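Side-chain contacts in protein argonaute 5 (Arabidopsis thaliana, PDB 4G0O), which probably uses this MID domain to hold the 5' end of a small RNA and read its first nucleotide, sorting small RNAs for gene regulation: residues A[64-69]-A[91-96]; A[104-109]-A[125-130]; A[14-19]-A[30-35]; A[37-40]-A[45-48]; A[81-84]-A[89-92]. All coordinates share one frame; numbering follows the deposited sequence.

Interaction 1 of 5, residues A[64-69]-A[91-96]. With SO4 (sulfate ion), chain C.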
# COMPACT_ATOMS: atom_id res chain seq x y z
N GLU A 64 9.03 15.28 -0.04
CA GLU A 64 7.90 16.19 0.22
C GLU A 64 6.56 15.49 0.46
O GLU A 64 5.87 15.80 1.44
CB GLU A 64 7.73 17.19 -0.95
CG GLU A 64 6.62 18.24 -0.75
CD GLU A 64 5.51 18.22 -1.82
OE1 GLU A 64 4.94 17.13 -2.08
OE2 GLU A 64 5.20 19.31 -2.38
N ALA A 65 6.18 14.59 -0.44
CA ALA A 65 4.89 13.89 -0.38
C ALA A 65 4.79 13.03 0.87
O ALA A 65 3.79 13.06 1.58
CB ALA A 65 4.69 13.02 -1.61
N LEU A 66 5.83 12.25 1.13
CA LEU A 66 5.81 11.34 2.26
C LEU A 66 5.66 12.13 3.56
O LEU A 66 4.83 11.79 4.41
CB LEU A 66 7.10 10.51 2.27
CG LEU A 66 7.11 9.06 1.75
CD1 LEU A 66 5.78 8.61 1.08
CD2 LEU A 66 8.30 8.83 0.84
N LEU A 67 6.43 13.20 3.71
CA LEU A 67 6.36 13.99 4.94
C LEU A 67 5.02 14.72 5.04
O LEU A 67 4.49 14.91 6.12
CB LEU A 67 7.53 14.97 5.06
CG LEU A 67 7.49 15.80 6.36
CD1 LEU A 67 7.84 14.94 7.57
CD2 LEU A 67 8.40 17.03 6.28
N ASP A 68 4.45 15.10 3.90
CA ASP A 68 3.14 15.75 3.90
C ASP A 68 2.08 14.77 4.39
O ASP A 68 1.26 15.08 5.26
CB ASP A 68 2.79 16.24 2.50
CG ASP A 68 1.41 16.88 2.43
OD1 ASP A 68 0.66 16.56 1.48
OD2 ASP A 68 1.09 17.72 3.30
N ILE A 69 2.10 13.56 3.83
CA ILE A 69 1.10 12.55 4.17
C ILE A 69 1.18 12.20 5.64
O ILE A 69 0.17 12.06 6.33
CB ILE A 69 1.32 11.30 3.33
CG1 ILE A 69 0.73 11.54 1.94
CG2 ILE A 69 0.69 10.08 3.98
CD1 ILE A 69 1.58 11.08 0.86
N GLY A 91 14.73 1.96 -2.01
CA GLY A 91 15.48 2.12 -0.78
C GLY A 91 15.19 3.44 -0.09
O GLY A 91 14.91 3.47 1.10
N LYS A 92 15.24 4.53 -0.86
CA LYS A 92 14.88 5.84 -0.35
C LYS A 92 13.49 5.83 0.30
O LYS A 92 13.31 6.32 1.43
CB LYS A 92 14.93 6.87 -1.48
CG LYS A 92 14.74 8.29 -0.98
CD LYS A 92 14.24 9.26 -2.07
CE LYS A 92 15.37 9.81 -2.93
NZ LYS A 92 14.83 10.65 -4.06
N ILE A 93 12.50 5.28 -0.41
CA ILE A 93 11.12 5.29 0.09
C ILE A 93 10.96 4.49 1.38
O ILE A 93 10.26 4.93 2.30
CB ILE A 93 10.12 4.79 -0.97
CG1 ILE A 93 10.17 5.70 -2.20
CG2 ILE A 93 8.69 4.74 -0.39
CD1 ILE A 93 9.32 5.21 -3.35
N LYS A 94 11.59 3.33 1.47
CA LYS A 94 11.44 2.49 2.65
C LYS A 94 12.12 3.14 3.83
O LYS A 94 11.57 3.16 4.94
CB LYS A 94 12.05 1.12 2.43
CG LYS A 94 11.30 0.27 1.43
CD LYS A 94 10.33 -0.68 2.12
CE LYS A 94 8.88 -0.19 2.05
NZ LYS A 94 7.97 -1.05 2.90
N ARG A 95 13.32 3.66 3.58
CA ARG A 95 14.08 4.38 4.58
C ARG A 95 13.23 5.52 5.17
O ARG A 95 13.11 5.66 6.38
CB ARG A 95 15.40 4.92 3.98
CG ARG A 95 16.08 5.98 4.85
CD ARG A 95 17.37 6.54 4.26
NE ARG A 95 17.16 7.29 3.02
CZ ARG A 95 16.72 8.55 2.97
NH1 ARG A 95 16.57 9.16 1.79
NH2 ARG A 95 16.44 9.20 4.09
N ILE A 96 12.62 6.31 4.30
CA ILE A 96 11.85 7.46 4.75
C ILE A 96 10.64 7.01 5.57
O ILE A 96 10.36 7.54 6.64
CB ILE A 96 11.38 8.32 3.57
CG1 ILE A 96 12.57 9.05 2.95
CG2 ILE A 96 10.29 9.30 4.00
CD1 ILE A 96 12.26 9.66 1.59
S SO4 C . 7.58 -5.03 0.48
O1 SO4 C . 7.57 -5.37 -0.95
O2 SO4 C . 7.71 -3.56 0.61
O3 SO4 C . 6.37 -5.55 1.13
O4 SO4 C . 8.72 -5.70 1.14

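Interaction 2 of 5, residues A[104-109]-A[125-130]. With SO4 (sulfate ion), chain C.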
# COMPACT_ATOMS: atom_id res chain seq x y z
N VAL A 104 4.08 2.52 8.31
CA VAL A 104 4.02 1.19 7.74
C VAL A 104 3.62 1.33 6.29
O VAL A 104 2.54 1.85 5.98
CB VAL A 104 3.01 0.30 8.50
CG1 VAL A 104 2.72 -0.96 7.71
CG2 VAL A 104 3.54 -0.03 9.91
N SER A 105 4.48 0.89 5.39
CA SER A 105 4.19 1.03 3.97
C SER A 105 4.21 -0.31 3.22
O SER A 105 4.91 -1.25 3.59
CB SER A 105 5.16 2.01 3.31
OG SER A 105 6.49 1.52 3.37
N GLN A 106 3.43 -0.37 2.15
CA GLN A 106 3.52 -1.47 1.20
C GLN A 106 3.82 -0.91 -0.20
O GLN A 106 3.01 -0.15 -0.76
CB GLN A 106 2.22 -2.27 1.17
CG GLN A 106 2.23 -3.38 0.12
CD GLN A 106 3.31 -4.42 0.38
OE1 GLN A 106 3.46 -4.89 1.51
NE2 GLN A 106 4.07 -4.76 -0.65
N CYS A 107 4.98 -1.26 -0.74
CA CYS A 107 5.41 -0.75 -2.02
C CYS A 107 5.09 -1.72 -3.17
O CYS A 107 5.32 -2.94 -3.07
CB CYS A 107 6.90 -0.40 -1.98
SG CYS A 107 7.35 0.91 -0.80
N CYS A 108 4.56 -1.16 -4.26
CA CYS A 108 4.06 -1.92 -5.40
C CYS A 108 4.53 -1.35 -6.72
O CYS A 108 4.34 -0.17 -6.98
CB CYS A 108 2.53 -1.90 -5.39
SG CYS A 108 1.78 -2.73 -3.98
N GLN A 109 5.11 -2.19 -7.56
CA GLN A 109 5.58 -1.75 -8.87
C GLN A 109 4.43 -1.42 -9.84
O GLN A 109 3.53 -2.23 -10.06
CB GLN A 109 6.47 -2.81 -9.49
CG GLN A 109 7.81 -2.96 -8.82
CD GLN A 109 8.55 -4.15 -9.32
OE1 GLN A 109 8.01 -5.26 -9.35
NE2 GLN A 109 9.79 -3.95 -9.75
N ALA A 125 -1.70 -8.86 -0.25
CA ALA A 125 -2.64 -8.88 0.88
C ALA A 125 -2.05 -9.56 2.12
O ALA A 125 -2.19 -9.07 3.23
CB ALA A 125 -3.95 -9.54 0.47
N LEU A 126 -1.38 -10.68 1.93
CA LEU A 126 -0.79 -11.41 3.06
C LEU A 126 0.39 -10.63 3.63
O LEU A 126 0.59 -10.60 4.85
CB LEU A 126 -0.34 -12.79 2.63
CG LEU A 126 -1.45 -13.80 2.31
CD1 LEU A 126 -0.90 -14.93 1.43
CD2 LEU A 126 -2.04 -14.35 3.60
N LYS A 127 1.16 -10.00 2.75
CA LYS A 127 2.26 -9.12 3.17
C LYS A 127 1.70 -7.96 3.99
O LYS A 127 2.25 -7.63 5.03
CB LYS A 127 3.02 -8.57 1.96
CG LYS A 127 3.72 -9.64 1.11
CD LYS A 127 4.18 -9.03 -0.21
CE LYS A 127 4.99 -10.00 -1.06
NZ LYS A 127 5.42 -9.37 -2.35
N ILE A 128 0.61 -7.37 3.53
CA ILE A 128 -0.04 -6.29 4.27
C ILE A 128 -0.58 -6.74 5.64
O ILE A 128 -0.50 -5.99 6.59
CB ILE A 128 -1.16 -5.62 3.43
CG1 ILE A 128 -0.56 -4.67 2.39
CG2 ILE A 128 -2.14 -4.86 4.30
CD1 ILE A 128 -1.54 -4.28 1.31
N ASN A 129 -1.12 -7.96 5.73
CA ASN A 129 -1.65 -8.46 7.01
C ASN A 129 -0.59 -8.54 8.10
O ASN A 129 -0.83 -8.12 9.22
CB ASN A 129 -2.32 -9.83 6.85
CG ASN A 129 -3.02 -10.29 8.12
OD1 ASN A 129 -3.73 -9.53 8.76
ND2 ASN A 129 -2.79 -11.55 8.51
N VAL A 130 0.58 -9.08 7.79
CA VAL A 130 1.65 -9.12 8.77
C VAL A 130 2.21 -7.73 9.14
O VAL A 130 2.44 -7.46 10.32
CB VAL A 130 2.77 -10.05 8.34
CG1 VAL A 130 2.83 -10.08 6.86
CG2 VAL A 130 4.11 -9.60 8.93
S SO4 C . 7.58 -5.03 0.48
O1 SO4 C . 7.57 -5.37 -0.95
O2 SO4 C . 7.71 -3.56 0.61
O3 SO4 C . 6.37 -5.55 1.13
O4 SO4 C . 8.72 -5.70 1.14

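Interaction 3 of 5, residues A[14-19]-A[30-35]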
# COMPACT_ATOMS: atom_id res chain seq x y z
N TRP A 14 -5.60 4.45 6.38
CA TRP A 14 -4.76 4.04 5.26
C TRP A 14 -4.96 5.03 4.11
O TRP A 14 -5.96 5.74 4.07
CB TRP A 14 -5.10 2.61 4.80
CG TRP A 14 -6.44 2.53 4.13
CD1 TRP A 14 -7.64 2.30 4.73
CD2 TRP A 14 -6.73 2.73 2.74
NE1 TRP A 14 -8.66 2.34 3.80
CE2 TRP A 14 -8.12 2.60 2.57
CE3 TRP A 14 -5.94 2.99 1.62
CZ2 TRP A 14 -8.73 2.73 1.34
CZ3 TRP A 14 -6.55 3.12 0.40
CH2 TRP A 14 -7.93 2.99 0.26
N THR A 15 -4.00 5.09 3.20
CA THR A 15 -4.18 5.85 1.96
C THR A 15 -3.15 5.40 0.94
O THR A 15 -2.34 4.52 1.21
CB THR A 15 -4.13 7.38 2.17
OG1 THR A 15 -4.53 8.04 0.96
CG2 THR A 15 -2.73 7.83 2.56
N CYS A 16 -3.19 6.02 -0.23
CA CYS A 16 -2.37 5.58 -1.35
C CYS A 16 -1.61 6.75 -1.95
O CYS A 16 -2.17 7.84 -2.12
CB CYS A 16 -3.26 4.97 -2.41
SG CYS A 16 -2.40 4.49 -3.91
N VAL A 17 -0.34 6.51 -2.27
CA VAL A 17 0.46 7.49 -2.99
C VAL A 17 1.02 6.87 -4.23
O VAL A 17 1.48 5.72 -4.21
CB VAL A 17 1.66 7.97 -2.16
CG1 VAL A 17 2.25 9.24 -2.76
CG2 VAL A 17 1.23 8.24 -0.79
N SER A 18 1.01 7.64 -5.31
CA SER A 18 1.58 7.17 -6.56
C SER A 18 2.68 8.09 -7.06
O SER A 18 2.48 9.29 -7.24
CB SER A 18 0.49 7.05 -7.62
OG SER A 18 1.09 6.84 -8.88
N PHE A 19 3.85 7.51 -7.28
CA PHE A 19 4.95 8.22 -7.92
C PHE A 19 5.10 7.79 -9.38
O PHE A 19 6.11 8.06 -10.02
CB PHE A 19 6.25 8.00 -7.16
CG PHE A 19 6.17 8.38 -5.70
CD1 PHE A 19 6.15 7.39 -4.71
CD2 PHE A 19 6.07 9.70 -5.32
CE1 PHE A 19 6.08 7.74 -3.37
CE2 PHE A 19 5.98 10.05 -3.98
CZ PHE A 19 5.99 9.07 -3.01
N GLU A 30 -8.70 1.97 -8.58
CA GLU A 30 -9.18 0.65 -8.97
C GLU A 30 -8.34 -0.45 -8.30
O GLU A 30 -8.89 -1.39 -7.71
CB GLU A 30 -9.17 0.51 -10.50
CG GLU A 30 -9.10 -0.92 -11.01
CD GLU A 30 -10.45 -1.65 -10.97
OE1 GLU A 30 -11.44 -1.08 -10.46
OE2 GLU A 30 -10.50 -2.79 -11.46
N PHE A 31 -7.02 -0.30 -8.37
CA PHE A 31 -6.09 -1.26 -7.75
C PHE A 31 -6.27 -1.38 -6.24
O PHE A 31 -6.26 -2.47 -5.70
CB PHE A 31 -4.64 -0.90 -8.05
CG PHE A 31 -3.65 -1.67 -7.24
CD1 PHE A 31 -3.03 -1.10 -6.14
CD2 PHE A 31 -3.37 -2.99 -7.55
CE1 PHE A 31 -2.14 -1.81 -5.37
CE2 PHE A 31 -2.48 -3.72 -6.78
CZ PHE A 31 -1.85 -3.13 -5.69
N CYS A 32 -6.42 -0.25 -5.56
CA CYS A 32 -6.63 -0.30 -4.12
C CYS A 32 -8.01 -0.87 -3.81
O CYS A 32 -8.19 -1.50 -2.77
CB CYS A 32 -6.46 1.09 -3.49
SG CYS A 32 -4.75 1.67 -3.42
N LYS A 33 -8.97 -0.65 -4.69
CA LYS A 33 -10.32 -1.14 -4.43
C LYS A 33 -10.33 -2.66 -4.43
O LYS A 33 -10.92 -3.29 -3.55
CB LYS A 33 -11.33 -0.58 -5.44
CG LYS A 33 -12.74 -1.15 -5.27
CD LYS A 33 -13.79 -0.37 -6.06
CE LYS A 33 -14.30 0.86 -5.30
NZ LYS A 33 -13.35 2.02 -5.31
N GLN A 34 -9.67 -3.26 -5.42
CA GLN A 34 -9.57 -4.71 -5.51
C GLN A 34 -8.65 -5.31 -4.44
O GLN A 34 -8.97 -6.36 -3.86
CB GLN A 34 -9.12 -5.15 -6.91
CG GLN A 34 -10.21 -5.05 -7.97
CD GLN A 34 -9.71 -5.38 -9.38
OE1 GLN A 34 -8.84 -6.24 -9.58
NE2 GLN A 34 -10.27 -4.69 -10.37
N LEU A 35 -7.52 -4.65 -4.16
CA LEU A 35 -6.54 -5.15 -3.19
C LEU A 35 -7.20 -5.30 -1.83
O LEU A 35 -7.10 -6.34 -1.19
CB LEU A 35 -5.34 -4.21 -3.10
CG LEU A 35 -3.95 -4.82 -2.93
CD1 LEU A 35 -3.03 -3.80 -2.36
CD2 LEU A 35 -3.92 -6.11 -2.10

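Interaction 4 of 5, residues A[37-40]-A[45-48]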
# COMPACT_ATOMS: atom_id res chain seq x y z
N GLY A 37 -10.41 -5.57 -1.23
CA GLY A 37 -11.37 -6.65 -1.35
C GLY A 37 -10.71 -8.00 -1.16
O GLY A 37 -11.28 -8.91 -0.57
N MET A 38 -9.49 -8.12 -1.68
CA MET A 38 -8.68 -9.33 -1.50
C MET A 38 -8.17 -9.47 -0.05
O MET A 38 -8.21 -10.56 0.52
CB MET A 38 -7.52 -9.33 -2.52
CG MET A 38 -6.57 -10.51 -2.42
SD MET A 38 -7.36 -12.14 -2.58
CE MET A 38 -7.76 -12.19 -4.34
N CYS A 39 -7.69 -8.38 0.54
CA CYS A 39 -7.34 -8.40 1.97
C CYS A 39 -8.55 -8.85 2.78
O CYS A 39 -8.43 -9.70 3.66
CB CYS A 39 -6.89 -7.01 2.45
SG CYS A 39 -5.23 -6.47 1.91
N VAL A 40 -9.71 -8.29 2.48
CA VAL A 40 -10.90 -8.55 3.27
C VAL A 40 -11.43 -9.98 3.10
O VAL A 40 -11.76 -10.64 4.09
CB VAL A 40 -12.01 -7.51 3.03
CG1 VAL A 40 -13.37 -8.05 3.45
CG2 VAL A 40 -11.67 -6.23 3.80
N GLU A 45 -9.98 -6.66 8.08
CA GLU A 45 -11.04 -5.66 8.04
C GLU A 45 -10.44 -4.31 7.66
O GLU A 45 -9.43 -3.89 8.22
CB GLU A 45 -11.76 -5.57 9.39
CG GLU A 45 -13.14 -4.95 9.26
CD GLU A 45 -13.76 -4.56 10.59
OE1 GLU A 45 -13.49 -5.25 11.61
OE2 GLU A 45 -14.52 -3.56 10.60
N PHE A 46 -11.05 -3.63 6.69
CA PHE A 46 -10.54 -2.36 6.21
C PHE A 46 -11.66 -1.35 6.18
O PHE A 46 -12.74 -1.65 5.69
CB PHE A 46 -10.04 -2.51 4.78
CG PHE A 46 -8.55 -2.54 4.63
CD1 PHE A 46 -7.85 -1.37 4.34
CD2 PHE A 46 -7.85 -3.73 4.74
CE1 PHE A 46 -6.49 -1.40 4.19
CE2 PHE A 46 -6.48 -3.75 4.59
CZ PHE A 46 -5.80 -2.59 4.31
N LYS A 47 -11.39 -0.14 6.68
CA LYS A 47 -12.27 0.98 6.42
C LYS A 47 -12.19 1.28 4.93
O LYS A 47 -11.09 1.40 4.40
CB LYS A 47 -11.83 2.19 7.22
CG LYS A 47 -12.85 3.30 7.31
CD LYS A 47 -12.39 4.32 8.35
CE LYS A 47 -13.34 5.52 8.45
NZ LYS A 47 -13.26 6.36 7.23
N PRO A 48 -13.34 1.37 4.25
CA PRO A 48 -13.33 1.56 2.79
C PRO A 48 -12.87 2.94 2.32
O PRO A 48 -12.48 3.08 1.17
CB PRO A 48 -14.79 1.32 2.38
CG PRO A 48 -15.58 1.40 3.63
CD PRO A 48 -14.68 1.06 4.78

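Interaction 5 of 5, residues A[81-84]-A[89-92]. With SO4 (sulfate ion), chain C.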
# COMPACT_ATOMS: atom_id res chain seq x y z
N VAL A 81 2.04 2.36 -1.41
CA VAL A 81 2.86 3.19 -2.27
C VAL A 81 2.98 2.63 -3.68
O VAL A 81 3.42 1.49 -3.86
CB VAL A 81 4.26 3.38 -1.70
CG1 VAL A 81 5.19 3.96 -2.78
CG2 VAL A 81 4.20 4.28 -0.50
N ILE A 82 2.59 3.41 -4.68
CA ILE A 82 2.91 3.03 -6.05
C ILE A 82 4.25 3.65 -6.48
O ILE A 82 4.38 4.87 -6.60
CB ILE A 82 1.78 3.37 -7.05
CG1 ILE A 82 0.49 2.62 -6.68
CG2 ILE A 82 2.16 2.97 -8.46
CD1 ILE A 82 -0.73 3.12 -7.47
N LEU A 83 5.23 2.78 -6.72
CA LEU A 83 6.61 3.18 -7.00
C LEU A 83 6.77 3.91 -8.32
O LEU A 83 5.98 3.74 -9.25
CB LEU A 83 7.52 1.93 -7.03
CG LEU A 83 7.63 1.15 -5.73
CD1 LEU A 83 8.23 -0.24 -5.99
CD2 LEU A 83 8.47 1.96 -4.73
N PRO A 84 7.83 4.72 -8.43
CA PRO A 84 8.13 5.39 -9.70
C PRO A 84 8.25 4.39 -10.85
O PRO A 84 8.41 3.19 -10.59
CB PRO A 84 9.49 6.03 -9.43
CG PRO A 84 9.46 6.31 -7.99
CD PRO A 84 8.76 5.13 -7.37
N SER A 89 14.44 3.99 -6.57
CA SER A 89 13.96 4.83 -5.48
C SER A 89 13.47 4.04 -4.28
O SER A 89 13.23 4.61 -3.21
CB SER A 89 12.86 5.76 -5.98
OG SER A 89 13.26 6.44 -7.15
N TYR A 90 13.32 2.72 -4.43
CA TYR A 90 12.70 1.90 -3.37
C TYR A 90 13.40 2.00 -2.01
O TYR A 90 12.74 2.11 -0.97
CB TYR A 90 12.59 0.45 -3.84
CG TYR A 90 12.14 -0.54 -2.78
CD1 TYR A 90 13.01 -1.52 -2.32
CD2 TYR A 90 10.85 -0.52 -2.26
CE1 TYR A 90 12.62 -2.45 -1.36
CE2 TYR A 90 10.45 -1.45 -1.30
CZ TYR A 90 11.34 -2.40 -0.85
OH TYR A 90 10.96 -3.32 0.11
N GLY A 91 14.73 1.96 -2.01
CA GLY A 91 15.48 2.12 -0.78
C GLY A 91 15.19 3.44 -0.09
O GLY A 91 14.91 3.47 1.10
N LYS A 92 15.24 4.53 -0.86
CA LYS A 92 14.88 5.84 -0.35
C LYS A 92 13.49 5.83 0.30
O LYS A 92 13.31 6.32 1.43
CB LYS A 92 14.93 6.87 -1.48
CG LYS A 92 14.74 8.29 -0.98
CD LYS A 92 14.24 9.26 -2.07
CE LYS A 92 15.37 9.81 -2.93
NZ LYS A 92 14.83 10.65 -4.06
S SO4 C . 7.58 -5.03 0.48
O1 SO4 C . 7.57 -5.37 -0.95
O2 SO4 C . 7.71 -3.56 0.61
O3 SO4 C . 6.37 -5.55 1.13
O4 SO4 C . 8.72 -5.70 1.14

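Interaction 1 of 5, residues A[64-69]-A[91-96]
L66 and I96 meet as purely aliphatic groups, and a flat group that stays outside their contact is the guanidinium of R95: one of its faces carries K92 O, 4.0 Å above the plane and displaced toward the rim, while its NH2 makes a salt bridge with E100. The packing itself is methyl against branched chain. I96 CG2 rests against a whole side of L66, being 3.8 Å from L66 CD2 and equally close to L66 CB. This methyl stands opposite the backbone N of I96 (chi1 -71°, measured to CG1), which aims it at the other helix. L66 is less relaxed, its chi1 of -101° and chi2 of 7° both lying off the staggered positions, and its CD2 also comes within 4.3 Å of I93 CG2. Leucine and beta-branched isoleucine suit a buried seam without polar atoms, here 7.6 Å wide between the CA atoms of L66 and I96. K94 has its CB turned away from helix 62-72, and its bent chain brings NZ to S105 OG and, through a weak bond of 3.4 Å, to O2 of the sulfate. As in other Argonautes, that anion probably marks the 5' phosphate site. Helices 62-72 and 90-101 thus lie side by side; L66 also touches C97 and L101, I96 touches I62 and E63, and I93 reaches C107 on strand 105-108.

Interaction 2 of 5, residues A[104-109]-A[125-130]
Q106 lies between helix and anion, its aliphatic part packing on I128 and its amide turned to the sulfate. The apolar contact joins Q106 CG to I128 CG1 at 3.8 Å, with Q106 CB hardly farther away, so that glutamine methylenes do here what a hydrocarbon residue would do. The CB of I128 does not aim at the strand, but its CG1 branch brings the end of the side chain nearer. A second kind of contact is carbon against oxygen: K127 CB sits 3.7 Å from Q106 OE1, the two side chains crossing at about a right angle. Polar bonds engage the amide nitrogen, which gives two weak, well-bent ones, to sulfate O3 at 3.0 Å (129° at the hydrogen) and to C107 O at 3.3 Å (133°). Q106 OE1 lies just as close to O3, so the amide meets the anion poorly. CG standing opposite the backbone N (chi1 176°), followed by a bend at chi2, carries the amide there. With only a methyl at this position, as in an alanine, the sulfate loses the amide donor and I128 CG1 would probably keep just the CB contact, with a gap where CG had been. K131, from the same helix, also binds the sulfate, which probably occupies the 5' phosphate site. Strand 105-108 hydrogen-bonds along strand 78-82; helix 118-131 covers one of its faces, with Q106 also touching V124, while C107 turns to helix 90-101.

Interaction 3 of 5, residues A[14-19]-A[30-35]
C32 is the residue of helix 27-42 that meets C16 and W14 of strand 7-18, inside a beta-alpha-beta unit of the Rossmann-like MID fold: strand 7-18, helix 27-42, then strand 45-46, parallel to the first. Along the helix segment, F31 comes just before the contact and looks elsewhere, its ring lying against C108 and M121. C32 follows, with its CB directed at the strand, and it carries the whole contact. Its CB comes to 4.4 Å from W14 CZ3, an oblique approach to the indole, while its sulfur goes to C16. A small, weakly polar thiol suits this buried place, because the CA atoms of C16 and C32 are only 7.8 Å apart and the indole of W14 lies beside them; C32 also touches I80 on the neighbouring strand. K33 turns its CB away from the sheet, as fits a charged residue on the outer side of a helix. L35, one turn beyond F31, packs on M121 and V124, so this part of the helix faces helix 118-131 as well as the sheet. W14 can stay buried because its NE1 is hydrogen-bonded to K47 O, and its ring makes an edge-to-face contact with F46. On the strand, C16 SG stands opposite its backbone N (chi1 175°), which carries it toward the helix. The two sulfurs end 3.7 Å apart, in van der Waals contact and too far for a disulfide, with C32 SG also 3.8 Å from C16 CB.

Interaction 4 of 5, residues A[37-40]-A[45-48]
The ring of F46 and the side chain of C39 meet at a slant. C39 CB is 3.9 Å from F46 CE2 and nearly as close to CD2, so the cysteine lies by one flank of the ring, neither squarely above it nor level with it. The sulfur follows: C39 SG is 4.0 Å from CE2 and 5.1 Å from the ring centroid, 54° off the ring normal, which makes an oblique sulfur-aromatic contact. A thiol suits the place, being polarisable enough for an aromatic neighbour and small enough for the helix to come near. F46 reaches inward with a chi1 of -105°, away from the staggered positions. V40 meets the root of the same residue, its side chain aslant to that of F46. Its CG2 lies 3.9 Å from F46 N and 4.2 Å from F46 CB, covering the strand backbone, and it also approaches E45 CA. A valine at this more exposed flank can shield main chain with a single methyl. E45 sends its CB away from the helix, as expected of a charged strand residue whose neighbour, F46, points in. C39 also touches A125 on helix 118-131, and F46 packs on V11. The arrangement is that of a beta-alpha-beta crossover, in which the last turns of helix 27-42 fold back on strand 45-46, the strand that follows it and runs parallel to strand 7-18.

Interaction 5 of 5, residues A[81-84]-A[89-92]
L83 and Y90 touch methyl to ring edge: L83 CD2 comes to 4.2 Å from Y90 CD2, near the plane of the ring. Their rotamers make this possible. L83 has an ordinary staggered conformation (chi1 -63°) that brings CD2 to the tyrosine, where it also touches I93, while CD1 goes to Q109. Y90 has its ring opposite the backbone N (chi1 172°), which carries the hydroxyl to the bound sulfate. Y90 OH gives a weak hydrogen bond of 3.3 Å to sulfate O2, which also lies near the ring plane, beyond the edge. Farther down, the proline ring of P84, puckered with CG exo, presents that atom to S89 at 3.9 Å from S89 OG and 4.0 Å from S89 CB. P84 and S89 both lie in the connection 83-89, where the rigid proline ring offers a fixed apolar surface and the small serine, in the loop before helix 90-101, can approach it closely. By its position between strand 78-82 and helix 90-101, this loop probably corresponds to the nucleotide specificity loop of Argonaute MID domains. Chemically, the contact divides in two: weak apolar packing supports one edge of the tyrosine, while its phenol keeps a polar end for an anion such as a 5' phosphate.

How the interactions relate
Interactions 3 and 4 come first along the chain and share helix 27-42 within one beta-alpha-beta unit, their centres 12 Å apart. Interactions 1 and 5, 9 Å apart centre to centre, share helix 90-101 on the other side of the domain, their centres about 24 and 23 Å from that of interaction 4. Interaction 2 comes last; its strand 105-108 pairs with strand 78-82 of interaction 5. The parallel sheet links interactions 2 to 5; interaction 1 packs two helices beside it. Helices on both faces complete a Rossmann-like sandwich. Interactions 1, 2 and 5 each lend the sulfate one weak bond, from K94, Q106 and Y90, and with K131 probably help form the pocket for the RNA 5' end.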